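Local coordinates for nadph-flavin oxidoreductase (Vibrio harveyi, PDB 1BKJ), which catalyses the NADPH-dependent reduction of FMN to FMNH2, which it supplies to luciferase for bioluminescence, and works as a homodimer, at the interface of chains A and B. Residues are numbered along the deposited sequence; one frame, centred on the assembly and turned at random. Chains: chain A/B, Nadph-flavin oxidoreductase.

All three contacts belong to the two-fold symmetric interface of the homodimer. Contact 3 lies on the axis, where helix 98-121 packs against its own copy. Between centres of C-alpha atoms, contacts 1 and 3 are about 20 Å apart, contacts 2 and 3 about 23 Å. Contacts 1 and 2 are about 40 Å apart, and both use helix 84-89: in contact 1 that of chain A receives helix 212-220 of B, in contact 2 that of chain B receives the segment around helix 186-199 of A. Each subunit's C-terminal part thus embraces the other; A:Ile89 in contact 1 and B:Ile89 in contact 2 are equivalent.

Contact 1: the interface of chains A and B. Residues chain A 41-44, 83, 86, 89-90, 93; chain B 212-213, 216-217, 220.
In this dimer of the nitroreductase family, helix 212-220 of chain B lies on chain A, across helix 84-89 and the 3-10 turn 40-42, and B:Thr217, B:Leu220 and B:Trp212 bury the most surface. B:Thr217 points its methyl, CG2, onto helix 84-89, 3.6 Å from the carbonyl O of A:His86, and crosses A:Ile89 at about a right angle. The hydroxyl B:Thr217 OG1 sits between its own N and carbonyl carbon (chi1 60°) and turns back to give a 2.6 Å hydrogen bond to B:Ser213 O, on a lone pair, so the methyl is held toward chain A. One turn on, B:Leu220 makes contact along its length: CD1 packs 3.8 Å from CD2 of the A:His86 imidazole; the side chain meets A:Leu43 tip to tip, CG by CD2; CB lies by A:Val93 CG1. That imidazole is fixed by a second-shell bond, A:His86 NE2 to A:Leu43 O at 2.7 Å, which ties helix 84-89 to the loop after the 3-10 turn. B:Trp212, CG anti to the backbone N (chi1 169°), presents its indole edge: NE1 donates to A:Met42 O at 2.8 Å, in both the ring plane and the carbonyl plane. B:Val216 CG2 rests on one indole face near the rim and may steady it.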
# COMPACT_ATOMS: atom_id res chain seq x y z
N SER A 41 10.39 8.49 3.29
CA SER A 41 11.60 9.34 3.22
C SER A 41 11.57 10.33 2.05
O SER A 41 12.62 10.81 1.60
CB SER A 41 12.90 8.49 3.20
OG SER A 41 12.97 7.58 4.27
N MET A 42 10.35 10.61 1.56
CA MET A 42 10.10 11.50 0.41
C MET A 42 10.88 11.01 -0.84
O MET A 42 11.23 11.80 -1.73
CB MET A 42 10.41 12.96 0.79
CG MET A 42 9.78 14.02 -0.08
SD MET A 42 8.05 13.80 -0.40
CE MET A 42 7.67 15.38 -1.11
N LEU A 43 11.11 9.70 -0.91
CA LEU A 43 11.86 9.06 -1.98
C LEU A 43 11.14 9.07 -3.31
O LEU A 43 11.79 9.08 -4.35
CB LEU A 43 12.25 7.63 -1.59
CG LEU A 43 13.27 7.38 -0.46
CD1 LEU A 43 13.22 5.93 0.03
CD2 LEU A 43 14.67 7.74 -0.93
N GLN A 44 9.81 9.11 -3.27
CA GLN A 44 8.93 9.13 -4.45
C GLN A 44 9.31 8.01 -5.44
O GLN A 44 9.81 8.26 -6.53
CB GLN A 44 8.90 10.53 -5.07
CG GLN A 44 8.31 11.55 -4.11
CD GLN A 44 8.28 12.94 -4.66
OE1 GLN A 44 7.45 13.26 -5.51
NE2 GLN A 44 9.20 13.77 -4.21
N TYR A 83 13.17 2.84 -9.13
CA TYR A 83 14.41 3.38 -8.56
C TYR A 83 15.34 3.77 -9.72
O TYR A 83 16.51 4.09 -9.51
CB TYR A 83 15.09 2.40 -7.62
CG TYR A 83 14.40 2.27 -6.28
CD1 TYR A 83 14.66 3.19 -5.24
CD2 TYR A 83 13.45 1.25 -6.06
CE1 TYR A 83 13.99 3.09 -4.00
CE2 TYR A 83 12.76 1.15 -4.82
CZ TYR A 83 13.03 2.07 -3.81
OH TYR A 83 12.32 2.00 -2.63
N HIS A 86 16.20 7.58 -9.56
CA HIS A 86 17.29 7.80 -8.62
C HIS A 86 18.64 7.40 -9.19
O HIS A 86 19.63 8.13 -9.02
CB HIS A 86 17.02 7.04 -7.33
CG HIS A 86 15.64 7.26 -6.79
ND1 HIS A 86 14.54 6.57 -7.25
CD2 HIS A 86 15.18 8.12 -5.85
CE1 HIS A 86 13.47 6.98 -6.62
NE2 HIS A 86 13.82 7.93 -5.76
N ILE A 89 19.88 9.99 -11.70
CA ILE A 89 20.40 11.18 -11.01
C ILE A 89 21.82 10.88 -10.45
O ILE A 89 22.75 11.68 -10.63
CB ILE A 89 19.44 11.59 -9.85
CG1 ILE A 89 18.07 11.99 -10.41
CG2 ILE A 89 20.04 12.73 -9.00
CD1 ILE A 89 16.95 12.08 -9.35
N ASN A 90 21.98 9.71 -9.83
CA ASN A 90 23.25 9.27 -9.24
C ASN A 90 23.38 7.76 -9.50
O ASN A 90 22.61 6.97 -8.96
CB ASN A 90 23.22 9.55 -7.73
CG ASN A 90 24.52 9.20 -7.00
OD1 ASN A 90 25.40 8.53 -7.54
ND2 ASN A 90 24.63 9.65 -5.76
N VAL A 93 23.62 4.67 -6.63
CA VAL A 93 22.45 4.18 -5.90
C VAL A 93 22.44 2.63 -5.89
O VAL A 93 22.69 1.99 -6.92
CB VAL A 93 21.13 4.75 -6.57
CG1 VAL A 93 19.87 3.99 -6.13
CG2 VAL A 93 20.95 6.21 -6.21
N TRP B 212 16.90 18.18 -2.62
CA TRP B 212 16.07 16.96 -2.50
C TRP B 212 16.75 15.79 -3.21
O TRP B 212 16.89 14.72 -2.62
CB TRP B 212 14.64 17.17 -3.06
CG TRP B 212 13.81 15.85 -3.21
CD1 TRP B 212 13.15 15.18 -2.21
CD2 TRP B 212 13.69 15.00 -4.38
NE1 TRP B 212 12.66 13.98 -2.67
CE2 TRP B 212 12.98 13.84 -4.00
CE3 TRP B 212 14.14 15.12 -5.72
CZ2 TRP B 212 12.69 12.78 -4.90
CZ3 TRP B 212 13.86 14.06 -6.63
CH2 TRP B 212 13.14 12.91 -6.21
N SER B 213 17.12 15.97 -4.49
CA SER B 213 17.76 14.91 -5.29
C SER B 213 19.08 14.38 -4.73
O SER B 213 19.30 13.17 -4.74
CB SER B 213 17.92 15.33 -6.75
OG SER B 213 18.86 16.37 -6.93
N VAL B 216 18.12 12.44 -1.14
CA VAL B 216 17.52 11.11 -1.31
C VAL B 216 18.45 10.10 -1.98
O VAL B 216 18.52 8.96 -1.52
CB VAL B 216 16.10 11.11 -1.98
CG1 VAL B 216 15.14 11.97 -1.16
CG2 VAL B 216 16.14 11.52 -3.47
N THR B 217 19.18 10.52 -3.02
CA THR B 217 20.12 9.61 -3.69
C THR B 217 21.36 9.34 -2.82
O THR B 217 21.97 8.28 -2.92
CB THR B 217 20.54 10.08 -5.11
OG1 THR B 217 21.18 11.36 -5.05
CG2 THR B 217 19.34 10.13 -6.04
N LEU B 220 20.32 6.53 -0.62
CA LEU B 220 20.26 5.29 -1.40
C LEU B 220 21.62 4.78 -1.88
O LEU B 220 21.75 3.63 -2.29
CB LEU B 220 19.30 5.44 -2.59
CG LEU B 220 17.81 5.64 -2.25
CD1 LEU B 220 17.02 5.79 -3.53
CD2 LEU B 220 17.27 4.48 -1.43

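Contact 2: the interface of chains A and B. Residues chain A 181, 184, 186, 189; chain B 84-85, 88-89.
Leucine and isoleucine tips of chain A, from the segment before helix 186-199 and from its first turn, meet helix 84-89 of chain B in this nitroreductase-family dimer. A:Leu184, CG anti to the backbone N (chi1 -177°), sends its CD2 branch down onto the helix, 3.7 Å from the carbonyl O of B:Arg85 and 4.0 Å from B:Thr88 CG2; the two side chains cross obliquely. B:Ile89 extends beyond CB with chi2 163°, and its CD1 reaches tip to tip toward A:Ile189, ending 3.9 Å from CG2. A:Leu186 comes at B:Ile89 obliquely, with CD2 4.1 Å from CG1, so that isoleucine is touched at both its terminal methyl and the methylene before it. B:Thr88 divides its two branches: the methyl goes to A:Leu184, while hydroxyl OG1, anti to its carbonyl carbon, bonds within its own helix to B:Gln84 O at 2.9 Å, from above the carbonyl plane. B:Thr88 OG1 and A:Leu184 N are bridged by water 1, 3.2 Å from each, which gives the patch a polar link. At the other end A:Tyr181 points its hydroxyl OH at B:Gln84 CB, 3.7 Å away, with the ring nearly perpendicular, 84°, to the glutamine amide, a carbon contact rather than a polar one.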
# COMPACT_ATOMS: atom_id res chain seq x y z
N TYR A 181 -0.07 -9.86 20.21
CA TYR A 181 -0.83 -10.68 19.27
C TYR A 181 -1.66 -11.73 20.03
O TYR A 181 -1.13 -12.46 20.87
CB TYR A 181 0.11 -11.34 18.25
CG TYR A 181 -0.57 -12.01 17.05
CD1 TYR A 181 -1.05 -13.35 17.13
CD2 TYR A 181 -0.69 -11.33 15.82
CE1 TYR A 181 -1.64 -14.00 16.00
CE2 TYR A 181 -1.27 -11.97 14.68
CZ TYR A 181 -1.75 -13.30 14.78
OH TYR A 181 -2.32 -13.92 13.69
N LEU A 184 -5.87 -17.06 17.46
CA LEU A 184 -7.13 -17.15 16.72
C LEU A 184 -8.16 -18.11 17.32
O LEU A 184 -7.82 -19.24 17.69
CB LEU A 184 -6.87 -17.56 15.26
CG LEU A 184 -8.02 -17.66 14.26
CD1 LEU A 184 -8.64 -16.29 13.95
CD2 LEU A 184 -7.53 -18.31 13.00
N LEU A 186 -11.13 -20.20 16.32
CA LEU A 186 -11.73 -20.80 15.13
C LEU A 186 -13.24 -20.65 14.99
O LEU A 186 -13.77 -20.77 13.88
CB LEU A 186 -11.28 -22.26 14.98
CG LEU A 186 -9.82 -22.45 14.56
CD1 LEU A 186 -9.41 -23.91 14.67
CD2 LEU A 186 -9.60 -21.96 13.14
N ILE A 189 -13.97 -17.76 12.69
CA ILE A 189 -13.76 -18.12 11.29
C ILE A 189 -15.01 -18.84 10.77
O ILE A 189 -15.42 -18.60 9.63
CB ILE A 189 -12.47 -18.98 11.12
CG1 ILE A 189 -11.23 -18.17 11.54
CG2 ILE A 189 -12.31 -19.48 9.69
CD1 ILE A 189 -11.00 -16.84 10.80
N GLN B 84 -0.53 -16.16 9.60
CA GLN B 84 -0.69 -17.08 10.72
C GLN B 84 -2.14 -17.53 10.86
O GLN B 84 -2.39 -18.69 11.19
CB GLN B 84 -0.16 -16.48 12.04
CG GLN B 84 -0.24 -17.41 13.28
CD GLN B 84 0.36 -18.80 13.07
OE1 GLN B 84 -0.28 -19.80 13.38
NE2 GLN B 84 1.56 -18.86 12.52
N ARG B 85 -3.08 -16.63 10.59
CA ARG B 85 -4.51 -16.96 10.64
C ARG B 85 -4.82 -18.09 9.67
O ARG B 85 -5.52 -19.04 10.02
CB ARG B 85 -5.38 -15.76 10.26
CG ARG B 85 -5.66 -14.79 11.37
CD ARG B 85 -6.79 -13.84 10.97
NE ARG B 85 -6.43 -12.95 9.87
CZ ARG B 85 -6.04 -11.68 10.02
NH1 ARG B 85 -5.95 -11.13 11.22
NH2 ARG B 85 -5.77 -10.95 8.95
N THR B 88 -3.22 -21.37 10.87
CA THR B 88 -3.94 -21.92 12.02
C THR B 88 -5.15 -22.73 11.50
O THR B 88 -5.42 -23.82 12.00
CB THR B 88 -4.38 -20.79 13.00
OG1 THR B 88 -3.20 -20.16 13.53
CG2 THR B 88 -5.22 -21.31 14.18
N ILE B 89 -5.79 -22.23 10.44
CA ILE B 89 -6.94 -22.89 9.80
C ILE B 89 -6.49 -24.17 9.08
O ILE B 89 -7.14 -25.22 9.19
CB ILE B 89 -7.65 -21.93 8.77
CG1 ILE B 89 -8.24 -20.72 9.50
CG2 ILE B 89 -8.76 -22.65 8.00
CD1 ILE B 89 -8.57 -19.53 8.59
O HOH W 1 -3.25 -18.16 15.99

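Contact 3: the interface of chains A and B. Residues chain A 105-106, 109-110, 113, 128, 153; chain B 105-106, 109-110, 113, 128, 153.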
# COMPACT_ATOMS: atom_id res chain seq x y z
N ALA A 105 6.41 -1.43 -2.62
CA ALA A 105 5.11 -2.09 -2.51
C ALA A 105 4.13 -1.36 -1.57
O ALA A 105 2.96 -1.17 -1.93
CB ALA A 105 5.29 -3.53 -2.07
N VAL A 106 4.62 -0.93 -0.40
CA VAL A 106 3.80 -0.20 0.57
C VAL A 106 3.36 1.15 -0.01
O VAL A 106 2.17 1.48 -0.01
CB VAL A 106 4.57 -0.01 1.92
CG1 VAL A 106 3.89 1.01 2.82
CG2 VAL A 106 4.66 -1.34 2.65
N GLY A 109 0.71 0.94 -2.83
CA GLY A 109 -0.60 0.68 -2.26
C GLY A 109 -1.25 1.95 -1.71
O GLY A 109 -2.43 2.20 -1.95
N ILE A 110 -0.47 2.77 -1.00
CA ILE A 110 -0.94 4.04 -0.43
C ILE A 110 -1.38 4.98 -1.58
O ILE A 110 -2.49 5.50 -1.56
CB ILE A 110 0.18 4.74 0.40
CG1 ILE A 110 0.54 3.88 1.61
CG2 ILE A 110 -0.24 6.14 0.87
CD1 ILE A 110 1.80 4.31 2.28
N GLN A 113 -4.53 3.70 -3.58
CA GLN A 113 -5.77 3.83 -2.84
C GLN A 113 -6.28 5.26 -2.88
O GLN A 113 -7.49 5.46 -2.91
CB GLN A 113 -5.64 3.28 -1.41
CG GLN A 113 -6.95 3.23 -0.59
CD GLN A 113 -8.10 2.48 -1.26
OE1 GLN A 113 -7.91 1.65 -2.14
NE2 GLN A 113 -9.32 2.76 -0.81
N TYR A 128 -8.61 -3.23 -8.67
CA TYR A 128 -7.16 -3.44 -8.76
C TYR A 128 -6.95 -4.70 -9.58
O TYR A 128 -7.82 -5.58 -9.60
CB TYR A 128 -6.56 -3.69 -7.39
CG TYR A 128 -6.40 -2.51 -6.47
CD1 TYR A 128 -7.46 -2.09 -5.66
CD2 TYR A 128 -5.17 -1.84 -6.38
CE1 TYR A 128 -7.30 -1.01 -4.76
CE2 TYR A 128 -5.00 -0.76 -5.49
CZ TYR A 128 -6.07 -0.35 -4.69
OH TYR A 128 -5.95 0.69 -3.82
N PHE A 153 0.95 -3.94 -9.93
CA PHE A 153 -0.45 -4.18 -10.23
C PHE A 153 -0.99 -3.11 -11.16
O PHE A 153 -0.38 -2.07 -11.34
CB PHE A 153 -1.31 -4.25 -8.93
CG PHE A 153 -1.18 -3.04 -8.03
CD1 PHE A 153 -1.97 -1.89 -8.23
CD2 PHE A 153 -0.23 -3.02 -6.99
CE1 PHE A 153 -1.82 -0.75 -7.43
CE2 PHE A 153 -0.06 -1.87 -6.17
CZ PHE A 153 -0.86 -0.73 -6.40
N ALA B 105 2.55 -6.40 1.82
CA ALA B 105 3.00 -5.01 1.80
C ALA B 105 2.03 -4.07 1.06
O ALA B 105 1.68 -3.01 1.58
CB ALA B 105 4.40 -4.94 1.21
N VAL B 106 1.56 -4.49 -0.12
CA VAL B 106 0.62 -3.70 -0.92
C VAL B 106 -0.70 -3.53 -0.17
O VAL B 106 -1.15 -2.41 0.01
CB VAL B 106 0.36 -4.32 -2.35
CG1 VAL B 106 -0.83 -3.65 -3.05
CG2 VAL B 106 1.60 -4.18 -3.23
N GLY B 109 -0.57 -1.13 2.80
CA GLY B 109 -0.50 0.25 2.35
C GLY B 109 -1.88 0.78 2.01
O GLY B 109 -2.24 1.88 2.42
N ILE B 110 -2.68 -0.05 1.34
CA ILE B 110 -4.06 0.27 0.95
C ILE B 110 -4.94 0.44 2.20
O ILE B 110 -5.65 1.45 2.31
CB ILE B 110 -4.67 -0.85 0.05
CG1 ILE B 110 -3.88 -0.96 -1.25
CG2 ILE B 110 -6.13 -0.54 -0.29
CD1 ILE B 110 -4.20 -2.18 -2.09
N GLN B 113 -3.89 3.55 4.45
CA GLN B 113 -4.28 4.82 3.84
C GLN B 113 -5.75 5.18 4.07
O GLN B 113 -6.07 6.35 4.29
CB GLN B 113 -3.86 4.88 2.36
CG GLN B 113 -4.08 6.24 1.63
CD GLN B 113 -3.46 7.47 2.31
OE1 GLN B 113 -2.54 7.37 3.12
NE2 GLN B 113 -3.96 8.65 1.95
N TYR B 128 2.87 8.18 9.16
CA TYR B 128 3.28 6.78 9.08
C TYR B 128 4.64 6.69 9.75
O TYR B 128 5.39 7.67 9.76
CB TYR B 128 3.45 6.35 7.64
CG TYR B 128 2.22 6.08 6.86
CD1 TYR B 128 1.55 7.12 6.17
CD2 TYR B 128 1.72 4.78 6.73
CE1 TYR B 128 0.42 6.85 5.37
CE2 TYR B 128 0.60 4.51 5.93
CZ TYR B 128 -0.04 5.55 5.26
OH TYR B 128 -1.14 5.28 4.51
N PHE B 153 5.12 -1.28 9.37
CA PHE B 153 5.18 0.12 9.78
C PHE B 153 4.13 0.42 10.83
O PHE B 153 3.17 -0.34 10.98
CB PHE B 153 5.00 1.09 8.56
CG PHE B 153 3.74 0.86 7.77
CD1 PHE B 153 2.52 1.46 8.16
CD2 PHE B 153 3.75 0.02 6.65
CE1 PHE B 153 1.34 1.21 7.45
CE2 PHE B 153 2.57 -0.25 5.93
CZ PHE B 153 1.36 0.35 6.33
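The amide oxygen A:Gln113 OE1 is gripped by one hydrogen bond, from A:Tyr128 OH at 2.8 Å, in the carbonyl plane and on a lone pair, and B:Tyr128 repeats it with B:Gln113. OE1 lies at the edge of the tyrosine ring, in its plane, which helps fix the turn of the amide against the phenol. The glutamine gets there with CG anti to the backbone N and a bend at chi2 (55° in A). The pair is a platform for the partner's isoleucine. A:Ile110 crosses B:Gln113 at about a right angle, its CG2 3.4 Å from B:Gln113 OE1, while CD1 runs tip to tip into the phenol, 3.7 Å from B:Tyr128 CZ. On its inner side A:Ile110 CG1 rests 3.5 Å from the carbonyl O of B:Gly109, where the lack of a side chain probably lets the helices come close. Farther along, A:Val106 aims CG1, anti to the backbone N (chi1 167°), at B:Phe153 CE2, 3.6 Å away, and its CG2 sits on B:Ala105 O. At the axis A:Ala105 CB and B:Ala105 CB touch at 3.7 Å. Helix 98-121 of each chain thus pairs with its copy along the two-fold, flanked by strands 125-129 and 149-158; A:Tyr128 and B:Tyr128 also bind FMN, so this central packing borders the cofactor site.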